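Local structure of homoserine O-acetyltransferase (3I1I) at residues A[47-58]-A[68-76]; A[306-314]-A[364-375]. The protein probably catalyses the transfer of an acetyl group from acetyl-CoA to the hydroxyl of homoserine, a step toward methionine, on an alpha/beta hydrolase fold. One frame throughout, in Å; residues are numbered along the deposited sequence.

Contact 1: residues A[47-58]-A[68-76]; sequences ICHYFSATSHAA and SGWWDGLIG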
loop_
_atom_site.group_PDB
_atom_site.type_symbol
_atom_site.label_atom_id
_atom_site.label_comp_id
_atom_site.label_asym_id
_atom_site.label_seq_id
_atom_site.Cartn_x
_atom_site.Cartn_y
_atom_site.Cartn_z
ATOM N N ILE A 47 18.326 7.382 25.207
ATOM C CA ILE A 47 17.010 7.363 24.557
ATOM C C ILE A 47 17.242 7.169 23.060
ATOM O O ILE A 47 18.090 7.824 22.456
ATOM C CB ILE A 47 16.283 8.737 24.685
ATOM C CG1 ILE A 47 16.120 9.172 26.143
ATOM C CG2 ILE A 47 14.887 8.709 24.032
ATOM C CD1 ILE A 47 15.319 8.272 26.990
ATOM N N CYS A 48 16.475 6.283 22.446
ATOM C CA CYS A 48 16.598 6.015 21.023
ATOM C C CYS A 48 15.321 6.452 20.330
ATOM O O CYS A 48 14.221 6.193 20.840
ATOM C CB CYS A 48 16.775 4.539 20.825
ATOM S SG CYS A 48 18.159 3.877 21.759
ATOM N N HIS A 49 15.459 7.067 19.160
ATOM C CA HIS A 49 14.312 7.644 18.472
ATOM C C HIS A 49 13.590 6.714 17.485
ATOM O O HIS A 49 14.142 5.714 17.040
ATOM C CB HIS A 49 14.679 9.010 17.874
ATOM C CG HIS A 49 15.342 8.969 16.535
ATOM N ND1 HIS A 49 14.686 8.587 15.385
ATOM C CD2 HIS A 49 16.564 9.401 16.141
ATOM C CE1 HIS A 49 15.497 8.729 14.349
ATOM N NE2 HIS A 49 16.639 9.240 14.780
ATOM N N TYR A 50 12.335 7.036 17.197
ATOM C CA TYR A 50 11.497 6.194 16.346
ATOM C C TYR A 50 11.611 6.620 14.868
ATOM O O TYR A 50 12.257 7.616 14.555
ATOM C CB TYR A 50 10.011 6.172 16.816
ATOM C CG TYR A 50 9.326 7.507 16.871
ATOM C CD1 TYR A 50 8.641 8.001 15.767
ATOM C CD2 TYR A 50 9.391 8.302 18.020
ATOM C CE1 TYR A 50 8.006 9.263 15.792
ATOM C CE2 TYR A 50 8.764 9.550 18.073
ATOM C CZ TYR A 50 8.062 10.009 16.950
ATOM O OH TYR A 50 7.442 11.214 16.986
ATOM N N PHE A 51 10.950 5.836 14.006
ATOM C CA PHE A 51 11.082 5.851 12.521
ATOM C C PHE A 51 11.365 7.212 11.907
ATOM O O PHE A 51 12.413 7.422 11.323
ATOM C CB PHE A 51 9.795 5.245 11.862
ATOM C CG PHE A 51 9.929 4.947 10.372
ATOM C CD1 PHE A 51 10.153 3.669 9.928
ATOM C CD2 PHE A 51 9.826 5.960 9.428
ATOM C CE1 PHE A 51 10.296 3.404 8.584
ATOM C CE2 PHE A 51 9.975 5.703 8.083
ATOM C CZ PHE A 51 10.205 4.424 7.658
ATOM N N SER A 52 10.425 8.125 12.036
ATOM C CA SER A 52 10.500 9.426 11.350
ATOM C C SER A 52 11.041 10.574 12.211
ATOM O O SER A 52 11.070 11.705 11.740
ATOM C CB SER A 52 9.097 9.827 10.863
ATOM O OG SER A 52 8.218 9.700 11.983
ATOM N N ALA A 53 11.450 10.288 13.444
ATOM C CA ALA A 53 11.943 11.327 14.384
ATOM C C ALA A 53 13.457 11.588 14.264
ATOM O O ALA A 53 14.064 11.297 13.237
ATOM C CB ALA A 53 11.562 10.968 15.828
ATOM N N THR A 54 14.042 12.149 15.322
ATOM C CA THR A 54 15.415 12.634 15.364
ATOM C C THR A 54 15.926 12.555 16.812
ATOM O O THR A 54 15.195 12.148 17.709
ATOM C CB THR A 54 15.528 14.132 14.879
ATOM O OG1 THR A 54 15.015 15.050 15.878
ATOM C CG2 THR A 54 14.799 14.354 13.577
ATOM N N SER A 55 17.159 13.012 17.035
ATOM C CA SER A 55 17.754 13.067 18.371
ATOM C C SER A 55 16.980 13.964 19.375
ATOM O O SER A 55 17.201 13.885 20.583
ATOM C CB SER A 55 19.206 13.564 18.269
ATOM O OG SER A 55 19.224 14.955 17.929
ATOM N N HIS A 56 16.083 14.801 18.864
ATOM C CA HIS A 56 15.381 15.795 19.676
ATOM C C HIS A 56 14.276 15.200 20.522
ATOM O O HIS A 56 13.097 15.402 20.277
ATOM C CB HIS A 56 14.811 16.903 18.777
ATOM C CG HIS A 56 14.527 18.171 19.511
ATOM N ND1 HIS A 56 15.364 18.657 20.500
ATOM C CD2 HIS A 56 13.521 19.070 19.385
ATOM C CE1 HIS A 56 14.860 19.787 20.969
ATOM N NE2 HIS A 56 13.744 20.061 20.304
ATOM N N ALA A 57 14.685 14.441 21.522
ATOM C CA ALA A 57 13.760 13.777 22.419
ATOM C C ALA A 57 13.104 14.748 23.407
ATOM O O ALA A 57 12.052 14.451 23.941
ATOM C CB ALA A 57 14.486 12.665 23.201
ATOM N N ALA A 58 13.759 15.867 23.701
ATOM C CA ALA A 58 13.224 16.818 24.702
ATOM C C ALA A 58 13.739 18.237 24.506
ATOM O O ALA A 58 14.719 18.504 23.786
ATOM C CB ALA A 58 13.520 16.334 26.136
ATOM N N SER A 68 8.350 21.323 21.368
ATOM C CA SER A 68 9.419 20.663 22.069
ATOM C C SER A 68 9.661 19.278 21.484
ATOM O O SER A 68 8.923 18.811 20.663
ATOM C CB SER A 68 9.047 20.494 23.526
ATOM O OG SER A 68 8.635 21.723 24.048
ATOM N N GLY A 69 10.702 18.623 21.956
ATOM C CA GLY A 69 11.082 17.317 21.461
ATOM C C GLY A 69 10.055 16.248 21.733
ATOM O O GLY A 69 9.200 16.385 22.582
ATOM N N TRP A 70 10.192 15.151 21.023
ATOM C CA TRP A 70 9.092 14.196 20.868
ATOM C C TRP A 70 8.678 13.400 22.136
ATOM O O TRP A 70 7.597 12.805 22.174
ATOM C CB TRP A 70 9.384 13.298 19.677
ATOM C CG TRP A 70 10.676 12.615 19.731
ATOM C CD1 TRP A 70 11.814 12.986 19.104
ATOM C CD2 TRP A 70 10.984 11.431 20.479
ATOM N NE1 TRP A 70 12.823 12.106 19.402
ATOM C CE2 TRP A 70 12.339 11.134 20.243
ATOM C CE3 TRP A 70 10.238 10.582 21.298
ATOM C CZ2 TRP A 70 12.991 10.008 20.809
ATOM C CZ3 TRP A 70 10.882 9.438 21.864
ATOM C CH2 TRP A 70 12.252 9.184 21.621
ATOM N N TRP A 71 9.518 13.385 23.163
ATOM C CA TRP A 71 9.189 12.752 24.453
ATOM C C TRP A 71 9.346 13.753 25.597
ATOM O O TRP A 71 9.657 13.374 26.748
ATOM C CB TRP A 71 10.048 11.493 24.694
ATOM C CG TRP A 71 9.316 10.172 24.699
ATOM C CD1 TRP A 71 8.021 9.949 24.345
ATOM C CD2 TRP A 71 9.858 8.884 25.035
ATOM N NE1 TRP A 71 7.708 8.610 24.463
ATOM C CE2 TRP A 71 8.821 7.934 24.869
ATOM C CE3 TRP A 71 11.123 8.438 25.445
ATOM C CZ2 TRP A 71 8.994 6.579 25.128
ATOM C CZ3 TRP A 71 11.305 7.081 25.706
ATOM C CH2 TRP A 71 10.241 6.164 25.547
ATOM N N ASP A 72 9.076 15.023 25.297
ATOM C CA ASP A 72 9.313 16.106 26.254
ATOM C C ASP A 72 8.556 15.907 27.547
ATOM O O ASP A 72 9.070 16.212 28.627
ATOM C CB ASP A 72 8.971 17.474 25.676
ATOM C CG ASP A 72 9.434 18.610 26.575
ATOM O OD1 ASP A 72 10.667 18.916 26.612
ATOM O OD2 ASP A 72 8.567 19.180 27.278
ATOM N N GLY A 73 7.339 15.381 27.457
ATOM C CA GLY A 73 6.547 15.128 28.642
ATOM C C GLY A 73 7.148 14.149 29.637
ATOM O O GLY A 73 6.783 14.176 30.807
ATOM N N LEU A 74 8.020 13.247 29.171
ATOM C CA LEU A 74 8.686 12.250 30.042
ATOM C C LEU A 74 10.016 12.731 30.580
ATOM O O LEU A 74 10.475 12.236 31.603
ATOM C CB LEU A 74 8.983 10.952 29.277
ATOM C CG LEU A 74 7.973 9.816 29.363
ATOM C CD1 LEU A 74 8.421 8.685 28.428
ATOM C CD2 LEU A 74 7.703 9.341 30.824
ATOM N N ILE A 75 10.679 13.608 29.828
ATOM C CA ILE A 75 12.050 13.963 30.111
ATOM C C ILE A 75 12.140 15.408 30.539
ATOM O O ILE A 75 11.784 16.297 29.760
ATOM C CB ILE A 75 12.942 13.836 28.868
ATOM C CG1 ILE A 75 12.848 12.421 28.273
ATOM C CG2 ILE A 75 14.384 14.198 29.219
ATOM C CD1 ILE A 75 13.367 12.307 26.816
ATOM N N GLY A 76 12.652 15.638 31.748
ATOM C CA GLY A 76 12.990 16.974 32.223
ATOM C C GLY A 76 12.970 17.059 33.747
ATOM O O GLY A 76 12.753 16.052 34.428
#

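Contact 2: residues A[306-314]-A[364-375]; sequences VEANVLMIP and KVYEFLNRKVSS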
loop_
_atom_site.group_PDB
_atom_site.type_symbol
_atom_site.label_atom_id
_atom_site.label_comp_id
_atom_site.label_asym_id
_atom_site.label_seq_id
_atom_site.Cartn_x
_atom_site.Cartn_y
_atom_site.Cartn_z
ATOM N N VAL A 306 20.770 -11.321 27.634
ATOM C CA VAL A 306 20.284 -10.138 28.323
ATOM C C VAL A 306 20.495 -10.293 29.831
ATOM O O VAL A 306 20.145 -11.308 30.393
ATOM C CB VAL A 306 18.780 -9.882 28.022
ATOM C CG1 VAL A 306 18.201 -8.784 28.904
ATOM C CG2 VAL A 306 18.591 -9.564 26.494
ATOM N N GLU A 307 21.096 -9.285 30.463
ATOM C CA GLU A 307 21.239 -9.270 31.929
ATOM C C GLU A 307 20.585 -8.017 32.553
ATOM O O GLU A 307 20.549 -7.892 33.760
ATOM C CB GLU A 307 22.715 -9.383 32.352
ATOM C CG GLU A 307 23.485 -10.605 31.745
ATOM C CD GLU A 307 22.910 -12.007 32.140
ATOM O OE1 GLU A 307 22.296 -12.105 33.199
ATOM O OE2 GLU A 307 23.100 -13.025 31.402
ATOM N N ALA A 308 20.062 -7.114 31.733
ATOM C CA ALA A 308 19.371 -5.917 32.230
ATOM C C ALA A 308 18.054 -6.321 32.895
ATOM O O ALA A 308 17.473 -7.348 32.559
ATOM C CB ALA A 308 19.091 -4.974 31.099
ATOM N N ASN A 309 17.589 -5.518 33.840
ATOM C CA ASN A 309 16.188 -5.571 34.269
ATOM C C ASN A 309 15.409 -5.122 33.062
ATOM O O ASN A 309 15.779 -4.117 32.485
ATOM C CB ASN A 309 15.922 -4.570 35.413
ATOM C CG ASN A 309 16.371 -5.066 36.779
ATOM O OD1 ASN A 309 17.077 -6.042 36.900
ATOM N ND2 ASN A 309 15.937 -4.377 37.822
ATOM N N VAL A 310 14.377 -5.848 32.651
ATOM C CA VAL A 310 13.653 -5.507 31.410
ATOM C C VAL A 310 12.189 -5.131 31.671
ATOM O O VAL A 310 11.491 -5.849 32.392
ATOM C CB VAL A 310 13.706 -6.681 30.379
ATOM C CG1 VAL A 310 12.646 -6.509 29.251
ATOM C CG2 VAL A 310 15.138 -6.819 29.796
ATOM N N LEU A 311 11.757 -3.997 31.095
ATOM C CA LEU A 311 10.362 -3.524 31.148
ATOM C C LEU A 311 9.834 -3.294 29.727
ATOM O O LEU A 311 10.376 -2.477 28.981
ATOM C CB LEU A 311 10.250 -2.216 31.955
ATOM C CG LEU A 311 8.821 -1.594 32.080
ATOM C CD1 LEU A 311 7.766 -2.580 32.749
ATOM C CD2 LEU A 311 8.835 -0.276 32.819
HETATM N N MSE A 312 8.800 -4.041 29.339
HETATM C CA MSE A 312 8.144 -3.855 28.030
HETATM C C MSE A 312 6.771 -3.161 28.262
HETATM O O MSE A 312 5.973 -3.570 29.143
HETATM C CB MSE A 312 7.949 -5.198 27.321
HETATM C CG MSE A 312 9.199 -6.054 27.016
HETATM SE SE MSE A 312 10.464 -5.083 25.906
HETATM C CE MSE A 312 9.479 -5.360 24.235
ATOM N N ILE A 313 6.523 -2.101 27.485
ATOM C CA ILE A 313 5.312 -1.297 27.590
ATOM C C ILE A 313 4.610 -1.267 26.235
ATOM O O ILE A 313 4.817 -0.363 25.434
ATOM C CB ILE A 313 5.625 0.123 28.047
ATOM C CG1 ILE A 313 6.432 0.101 29.351
ATOM C CG2 ILE A 313 4.336 0.956 28.251
ATOM C CD1 ILE A 313 6.908 1.565 29.790
ATOM N N PRO A 314 3.816 -2.309 25.943
ATOM C CA PRO A 314 3.025 -2.325 24.726
ATOM C C PRO A 314 1.647 -1.661 24.941
ATOM O O PRO A 314 1.200 -1.460 26.072
ATOM C CB PRO A 314 2.839 -3.809 24.474
ATOM C CG PRO A 314 2.725 -4.378 25.802
ATOM C CD PRO A 314 3.692 -3.590 26.660
ATOM N N LYS A 364 5.113 4.288 36.002
ATOM C CA LYS A 364 5.809 3.023 35.919
ATOM C C LYS A 364 7.273 3.212 35.524
ATOM O O LYS A 364 8.148 2.539 36.085
ATOM C CB LYS A 364 5.130 2.102 34.916
ATOM C CG LYS A 364 5.668 0.676 34.913
ATOM C CD LYS A 364 5.603 0.054 36.292
ATOM C CE LYS A 364 5.466 -1.431 36.258
ATOM N NZ LYS A 364 5.874 -2.043 37.591
ATOM N N VAL A 365 7.545 4.102 34.566
ATOM C CA VAL A 365 8.895 4.324 34.128
ATOM C C VAL A 365 9.742 4.775 35.332
ATOM O O VAL A 365 10.820 4.227 35.636
ATOM C CB VAL A 365 8.937 5.346 32.978
ATOM C CG1 VAL A 365 10.309 5.989 32.827
ATOM C CG2 VAL A 365 8.477 4.650 31.640
ATOM N N TYR A 366 9.217 5.767 36.030
ATOM C CA TYR A 366 9.865 6.324 37.199
ATOM C C TYR A 366 10.219 5.235 38.209
ATOM O O TYR A 366 11.328 5.154 38.647
ATOM C CB TYR A 366 8.929 7.355 37.841
ATOM C CG TYR A 366 9.463 7.895 39.111
ATOM C CD1 TYR A 366 10.479 8.852 39.109
ATOM C CD2 TYR A 366 9.009 7.404 40.331
ATOM C CE1 TYR A 366 11.015 9.324 40.310
ATOM C CE2 TYR A 366 9.525 7.885 41.530
ATOM C CZ TYR A 366 10.514 8.846 41.504
ATOM O OH TYR A 366 11.004 9.290 42.693
ATOM N N GLU A 367 9.256 4.404 38.569
ATOM C CA GLU A 367 9.463 3.294 39.515
ATOM C C GLU A 367 10.558 2.348 39.013
ATOM O O GLU A 367 11.404 1.890 39.772
ATOM C CB GLU A 367 8.129 2.547 39.722
ATOM C CG GLU A 367 8.141 1.176 40.441
ATOM C CD GLU A 367 6.718 0.508 40.460
ATOM O OE1 GLU A 367 6.583 -0.706 40.189
ATOM O OE2 GLU A 367 5.720 1.221 40.722
ATOM N N PHE A 368 10.544 2.054 37.722
ATOM C CA PHE A 368 11.485 1.118 37.144
ATOM C C PHE A 368 12.915 1.669 37.118
ATOM O O PHE A 368 13.873 0.948 37.407
ATOM C CB PHE A 368 11.035 0.749 35.740
ATOM C CG PHE A 368 11.734 -0.419 35.184
ATOM C CD1 PHE A 368 11.417 -1.683 35.611
ATOM C CD2 PHE A 368 12.707 -0.271 34.228
ATOM C CE1 PHE A 368 12.069 -2.806 35.087
ATOM C CE2 PHE A 368 13.361 -1.390 33.712
ATOM C CZ PHE A 368 13.036 -2.646 34.143
ATOM N N LEU A 369 13.050 2.952 36.827
ATOM C CA LEU A 369 14.352 3.609 36.868
ATOM C C LEU A 369 14.945 3.614 38.282
ATOM O O LEU A 369 16.155 3.714 38.446
ATOM C CB LEU A 369 14.250 5.031 36.331
ATOM C CG LEU A 369 13.966 5.121 34.835
ATOM C CD1 LEU A 369 13.777 6.594 34.429
ATOM C CD2 LEU A 369 15.086 4.410 33.995
ATOM N N ASN A 370 14.090 3.473 39.289
ATOM C CA ASN A 370 14.515 3.409 40.675
ATOM C C ASN A 370 14.613 2.022 41.279
ATOM O O ASN A 370 15.043 1.889 42.382
ATOM C CB ASN A 370 13.571 4.257 41.516
ATOM C CG ASN A 370 13.807 5.710 41.289
ATOM O OD1 ASN A 370 14.895 6.199 41.591
ATOM N ND2 ASN A 370 12.833 6.411 40.705
ATOM N N ARG A 371 14.220 0.983 40.572
ATOM C CA ARG A 371 14.388 -0.355 41.100
ATOM C C ARG A 371 15.844 -0.820 40.879
ATOM O O ARG A 371 16.470 -0.488 39.863
ATOM C CB ARG A 371 13.399 -1.283 40.421
ATOM C CG ARG A 371 13.510 -2.731 40.791
ATOM C CD ARG A 371 12.685 -3.533 39.830
ATOM N NE ARG A 371 11.270 -3.157 39.917
ATOM C CZ ARG A 371 10.431 -3.618 40.849
ATOM N NH1 ARG A 371 10.859 -4.496 41.762
ATOM N NH2 ARG A 371 9.154 -3.217 40.860
ATOM N N LYS A 372 16.364 -1.587 41.835
ATOM C CA LYS A 372 17.745 -2.051 41.771
ATOM C C LYS A 372 17.935 -3.186 40.751
ATOM O O LYS A 372 17.027 -3.967 40.479
ATOM C CB LYS A 372 18.229 -2.496 43.157
ATOM C CG LYS A 372 17.727 -3.869 43.587
ATOM C CD LYS A 372 18.174 -4.209 45.022
ATOM C CE LYS A 372 18.174 -5.717 45.254
ATOM N NZ LYS A 372 19.348 -6.381 44.572
ATOM N N VAL A 373 19.142 -3.263 40.210
ATOM C CA VAL A 373 19.490 -4.255 39.207
ATOM C C VAL A 373 19.544 -5.640 39.855
ATOM O O VAL A 373 20.120 -5.820 40.918
ATOM C CB VAL A 373 20.813 -3.887 38.500
ATOM C CG1 VAL A 373 21.236 -4.987 37.441
ATOM C CG2 VAL A 373 20.647 -2.505 37.873
ATOM N N SER A 374 18.911 -6.602 39.193
ATOM C CA SER A 374 18.654 -7.929 39.778
ATOM C C SER A 374 19.850 -8.855 39.563
ATOM O O SER A 374 20.279 -9.524 40.494
ATOM C CB SER A 374 17.362 -8.547 39.212
ATOM O OG SER A 374 17.498 -9.948 39.056
ATOM N N SER A 375 20.387 -8.851 38.342
ATOM C CA SER A 375 21.594 -9.603 38.005
ATOM C C SER A 375 22.854 -8.820 38.439
ATOM O O SER A 375 22.758 -7.749 39.017
ATOM C CB SER A 375 21.624 -9.871 36.483
ATOM O OG SER A 375 22.175 -8.765 35.762
HETATM O O HOH W 1 14.693 -1.683 36.936
#

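Contact 1: residues A[47-58]-A[68-76]
The loop that leaves the C-terminal end of strand 44-48 folds around the indole of Trp-70. Trp-70 CG sits between its backbone N and carbonyl carbon (chi1 55°), which turns the ring into this loop. Trp-70 NE1 gives a hydrogen bond of 2.9 Å to Thr-54 O, which lies near the indole plane. Tyr-50 brings its CE2 edge over one face, an edge-to-face pair with planes at 79°. Ala-53 CB makes a CH-pi contact on that same face. The opposite face carries Ala-57 CA, 3.7 Å from the centroid of the five-membered ring. In the alpha/beta hydrolase fold this loop lies beside the nucleophile elbow. Here Tyr-50 touches the likely Ser-His-Asp triad, and Pro-154 of the neighbouring strand 150-154 in the sheet meets both Tyr-50 and Trp-70. At the strand end, Ile-47 CG2 packs against Trp-70 CH2 at 3.6 Å. The backbones join through Trp-70 N to His-56 O (3.0 Å) and Trp-71 N to Ala-57 O (2.9 Å). Gly-69 CA lies over a face of the His-56 imidazole, whose ND1 is hydrogen-bonded to Glu-32 OE2. Ala-58 CB rests on Ile-75 CB at 3.7 Å.

Contact 2: residues A[306-314]-A[364-375]
The Phe-368 ring has Leu-311 CB over the centre of one face, 3.5 Å from the ring centroid and 9° off the normal. Water 1 lies over the centre of the opposite face. The edge meets the strand backbone, with Asn-309 O 3.5 Å from Phe-368 CZ. Phe-368 CG is anti to the backbone N (chi1 -167°), and this sends the ring toward strand 309-313. Leu-311 CD2 reaches on to Phe-368 CG at 3.7 Å. The side chains of Ile-313 and Val-365 cross at about a right angle, CD1 of the first against CG2 of the second. This is helix-on-sheet packing of the alpha/beta hydrolase fold: residues 364-370 of the last helix run antiparallel to strand 309-313, at 172°. Ile-176 of the neighbouring strand also touches the ring. Beyond the helix the chain runs on past Asn-309, still against the direction of the strand. Asn-309 OD1 accepts from Ser-374 N at 3.0 Å, and Asn-309 ND2 gives to Lys-372 O at 2.9 Å, from above the carbonyl plane. Water 1 accepts from the same ND2 and donates to Phe-368 O. Farther out, Ser-375 OG donates to Glu-307 O at 2.7 Å. The buried Asn-309 amide thus has both ends engaged, which fixes its rotation and ties the C-terminal tail to the strand.

How the contacts relate
Contact 1 closes before contact 2 opens along the chain. Their centres are about 20 Å apart, and their nearest atoms are about 5 Å apart without touching. Both reach the same mixed sheet. Strand 44-48 of contact 1 and strand 309-313 of contact 2 are separated in it by strands 150-154 and 174-178. Contact 1 lies nearer the centre of the chain, at the C-terminal end of its strand, beside the likely catalytic elbow. Contact 2 lies farther out, where the last helix and the C-terminal tail pack on the sheet. Contact 1 thus lies in loops next to the probable active site, while contact 2 joins the end of the chain to the sheet.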